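PDB 5AH0: lipase from Pelosinus fermentans, which hydrolyses the polyester poly(butylene adipate-co-terephthalate) and, as a lipase of the alpha/beta-hydrolase type, probably ester bonds of lipids. Local coordinates for residues A[107-112]-A[153-158]. Residues are numbered along the deposited sequence; the frame is centred on the assembly and turned at random.
Sequences KIHLVA and VHSITT
Val-153 sets its branched side chain against Ile-108 and Leu-110 where two neighbouring parallel strands of the alpha/beta-hydrolase sheet begin. The strand 108-113 leads into helix 116-129, and in this fold such a strand-turn-helix unit usually carries the nucleophile elbow. Val-153 CG2 meets Leu-110 CD1 at 3.7 Å, the two side chains crossing at about a right angle; branched apolar side chains suit this face, which packs against Leu-123, Val-124 and Leu-127 of helix 116-129.

His-154 is an extra residue in the register, a beta bulge with psi -40°. Its N still donates an almost straight hydrogen bond to Ile-108 O (2.8 Å), while its ring lies rim to rim with that of His-109, the planes at 85°. Lys-107, a long flexible chain suited to the partly exposed start of the strand, bends at chi3 and extends alongside, with NZ 3.7 Å from Val-153 O and at the edge of the His-154 ring. An alanine here would probably leave the Val-153 carbonyl and that ring edge without the amino group and alkyl chain beside them.

Ser-155 points to the opposite face of the sheet from Val-153. With chi1 61° its OG sits between the backbone N and carbonyl carbon, and meets His-109 ND1 at the ring edge in a 2.6 Å hydrogen bond; His-109 NE2 is held by Asn-2. Ser-155 O accepts from Leu-110 N, restoring regular pairing after the bulge.

Ile-156 returns to the apolar face, its CG1 near Leu-110 CB and its side chain against Val-124. Thr-157 N donates to Leu-110 O (2.8 Å). Leu-110 O also accepts from a water 3.0 Å away; hydroxyls suit this place because Ser-155 OG and Thr-157 OG1 share that water, and Leu-380 packs over both residues.

Thr-158 turns its hydroxyl to His-163, and its CA lies 3.3 Å from Ala-112 O in a C-H...O contact.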
loop_
_atom_site.group_PDB
_atom_site.type_symbol
_atom_site.label_atom_id
_atom_site.label_comp_id
_atom_site.label_asym_id
_atom_site.label_seq_id
_atom_site.Cartn_x
_atom_site.Cartn_y
_atom_site.Cartn_z
ATOM N N LYS A 107 10.874 -5.698 -17.188
ATOM C CA LYS A 107 9.702 -5.657 -16.321
ATOM C C LYS A 107 10.115 -5.713 -14.845
ATOM O O LYS A 107 11.294 -5.909 -14.535
ATOM C CB LYS A 107 8.753 -6.808 -16.664
ATOM C CG LYS A 107 8.707 -7.119 -18.144
ATOM C CD LYS A 107 7.683 -8.177 -18.512
ATOM C CE LYS A 107 6.273 -7.632 -18.434
ATOM N NZ LYS A 107 5.240 -8.649 -18.811
ATOM N N ILE A 108 9.152 -5.511 -13.944
ATOM C CA ILE A 108 9.387 -5.648 -12.499
ATOM C C ILE A 108 8.334 -6.526 -11.860
ATOM O O ILE A 108 7.267 -6.742 -12.444
ATOM C CB ILE A 108 9.356 -4.304 -11.763
ATOM C CG1 ILE A 108 7.976 -3.662 -11.905
ATOM C CG2 ILE A 108 10.440 -3.370 -12.258
ATOM C CD1 ILE A 108 7.869 -2.327 -11.233
ATOM N N HIS A 109 8.640 -7.035 -10.665
ATOM C CA HIS A 109 7.641 -7.637 -9.781
ATOM C C HIS A 109 7.234 -6.628 -8.723
ATOM O O HIS A 109 8.093 -6.100 -8.014
ATOM C CB HIS A 109 8.173 -8.874 -9.062
ATOM C CG HIS A 109 8.721 -9.930 -9.964
ATOM N ND1 HIS A 109 7.918 -10.729 -10.748
ATOM C CD2 HIS A 109 9.992 -10.347 -10.176
ATOM C CE1 HIS A 109 8.674 -11.580 -11.420
ATOM N NE2 HIS A 109 9.935 -11.369 -11.090
ATOM N N LEU A 110 5.938 -6.380 -8.580
ATOM C CA LEU A 110 5.474 -5.520 -7.499
ATOM C C LEU A 110 5.056 -6.360 -6.299
ATOM O O LEU A 110 4.179 -7.219 -6.400
ATOM C CB LEU A 110 4.330 -4.619 -7.969
ATOM C CG LEU A 110 4.888 -3.520 -8.872
ATOM C CD1 LEU A 110 3.819 -2.851 -9.744
ATOM C CD2 LEU A 110 5.656 -2.496 -8.025
ATOM N N VAL A 111 5.717 -6.128 -5.170
ATOM C CA VAL A 111 5.336 -6.757 -3.910
ATOM C C VAL A 111 4.846 -5.662 -2.978
ATOM O O VAL A 111 5.575 -4.706 -2.670
ATOM C CB VAL A 111 6.507 -7.538 -3.257
ATOM C CG1 VAL A 111 6.098 -8.091 -1.923
ATOM C CG2 VAL A 111 6.996 -8.666 -4.186
ATOM N N ALA A 112 3.596 -5.794 -2.558
ATOM C CA ALA A 112 2.930 -4.746 -1.822
ATOM C C ALA A 112 2.294 -5.283 -0.555
ATOM O O ALA A 112 1.839 -6.423 -0.505
ATOM C CB ALA A 112 1.883 -4.085 -2.685
ATOM N N VAL A 153 5.051 -4.810 -15.884
ATOM C CA VAL A 153 4.937 -5.503 -14.613
ATOM C C VAL A 153 4.656 -6.970 -14.884
ATOM O O VAL A 153 3.782 -7.299 -15.688
ATOM C CB VAL A 153 3.824 -4.899 -13.735
ATOM C CG1 VAL A 153 3.599 -5.742 -12.471
ATOM C CG2 VAL A 153 4.160 -3.459 -13.386
ATOM N N HIS A 154 5.410 -7.855 -14.240
ATOM C CA HIS A 154 5.263 -9.272 -14.518
ATOM C C HIS A 154 4.325 -9.927 -13.510
ATOM O O HIS A 154 3.518 -10.792 -13.855
ATOM C CB HIS A 154 6.619 -9.971 -14.523
ATOM C CG HIS A 154 6.607 -11.281 -15.244
ATOM N ND1 HIS A 154 6.600 -12.494 -14.591
ATOM C CD2 HIS A 154 6.568 -11.564 -16.567
ATOM C CE1 HIS A 154 6.573 -13.470 -15.482
ATOM N NE2 HIS A 154 6.556 -12.932 -16.689
ATOM N N SER A 155 4.450 -9.528 -12.252
ATOM C CA SER A 155 3.605 -10.080 -11.209
ATOM C C SER A 155 3.253 -9.055 -10.163
ATOM O O SER A 155 3.970 -8.078 -9.954
ATOM C CB SER A 155 4.291 -11.259 -10.528
ATOM O OG SER A 155 5.505 -10.837 -9.929
ATOM N N ILE A 156 2.152 -9.318 -9.475
ATOM C CA ILE A 156 1.743 -8.505 -8.359
ATOM C C ILE A 156 1.490 -9.415 -7.162
ATOM O O ILE A 156 0.670 -10.337 -7.227
ATOM C CB ILE A 156 0.482 -7.690 -8.694
ATOM C CG1 ILE A 156 0.831 -6.527 -9.626
ATOM C CG2 ILE A 156 -0.205 -7.190 -7.426
ATOM C CD1 ILE A 156 -0.318 -5.560 -9.815
ATOM N N THR A 157 2.214 -9.172 -6.076
ATOM C CA THR A 157 1.960 -9.885 -4.845
ATOM C C THR A 157 1.442 -8.889 -3.837
ATOM O O THR A 157 2.090 -7.874 -3.587
ATOM C CB THR A 157 3.214 -10.555 -4.296
ATOM O OG1 THR A 157 3.692 -11.514 -5.241
ATOM C CG2 THR A 157 2.915 -11.265 -2.965
ATOM N N THR A 158 0.267 -9.150 -3.272
ATOM C CA THR A 158 -0.255 -8.261 -2.248
ATOM C C THR A 158 -0.400 -9.017 -0.945
ATOM O O THR A 158 -0.741 -10.201 -0.916
ATOM C CB THR A 158 -1.594 -7.606 -2.644
ATOM O OG1 THR A 158 -2.639 -8.582 -2.620
ATOM C CG2 THR A 158 -1.487 -6.968 -4.039
HETATM O O HOH W 1 4.830 -9.992 -7.276
#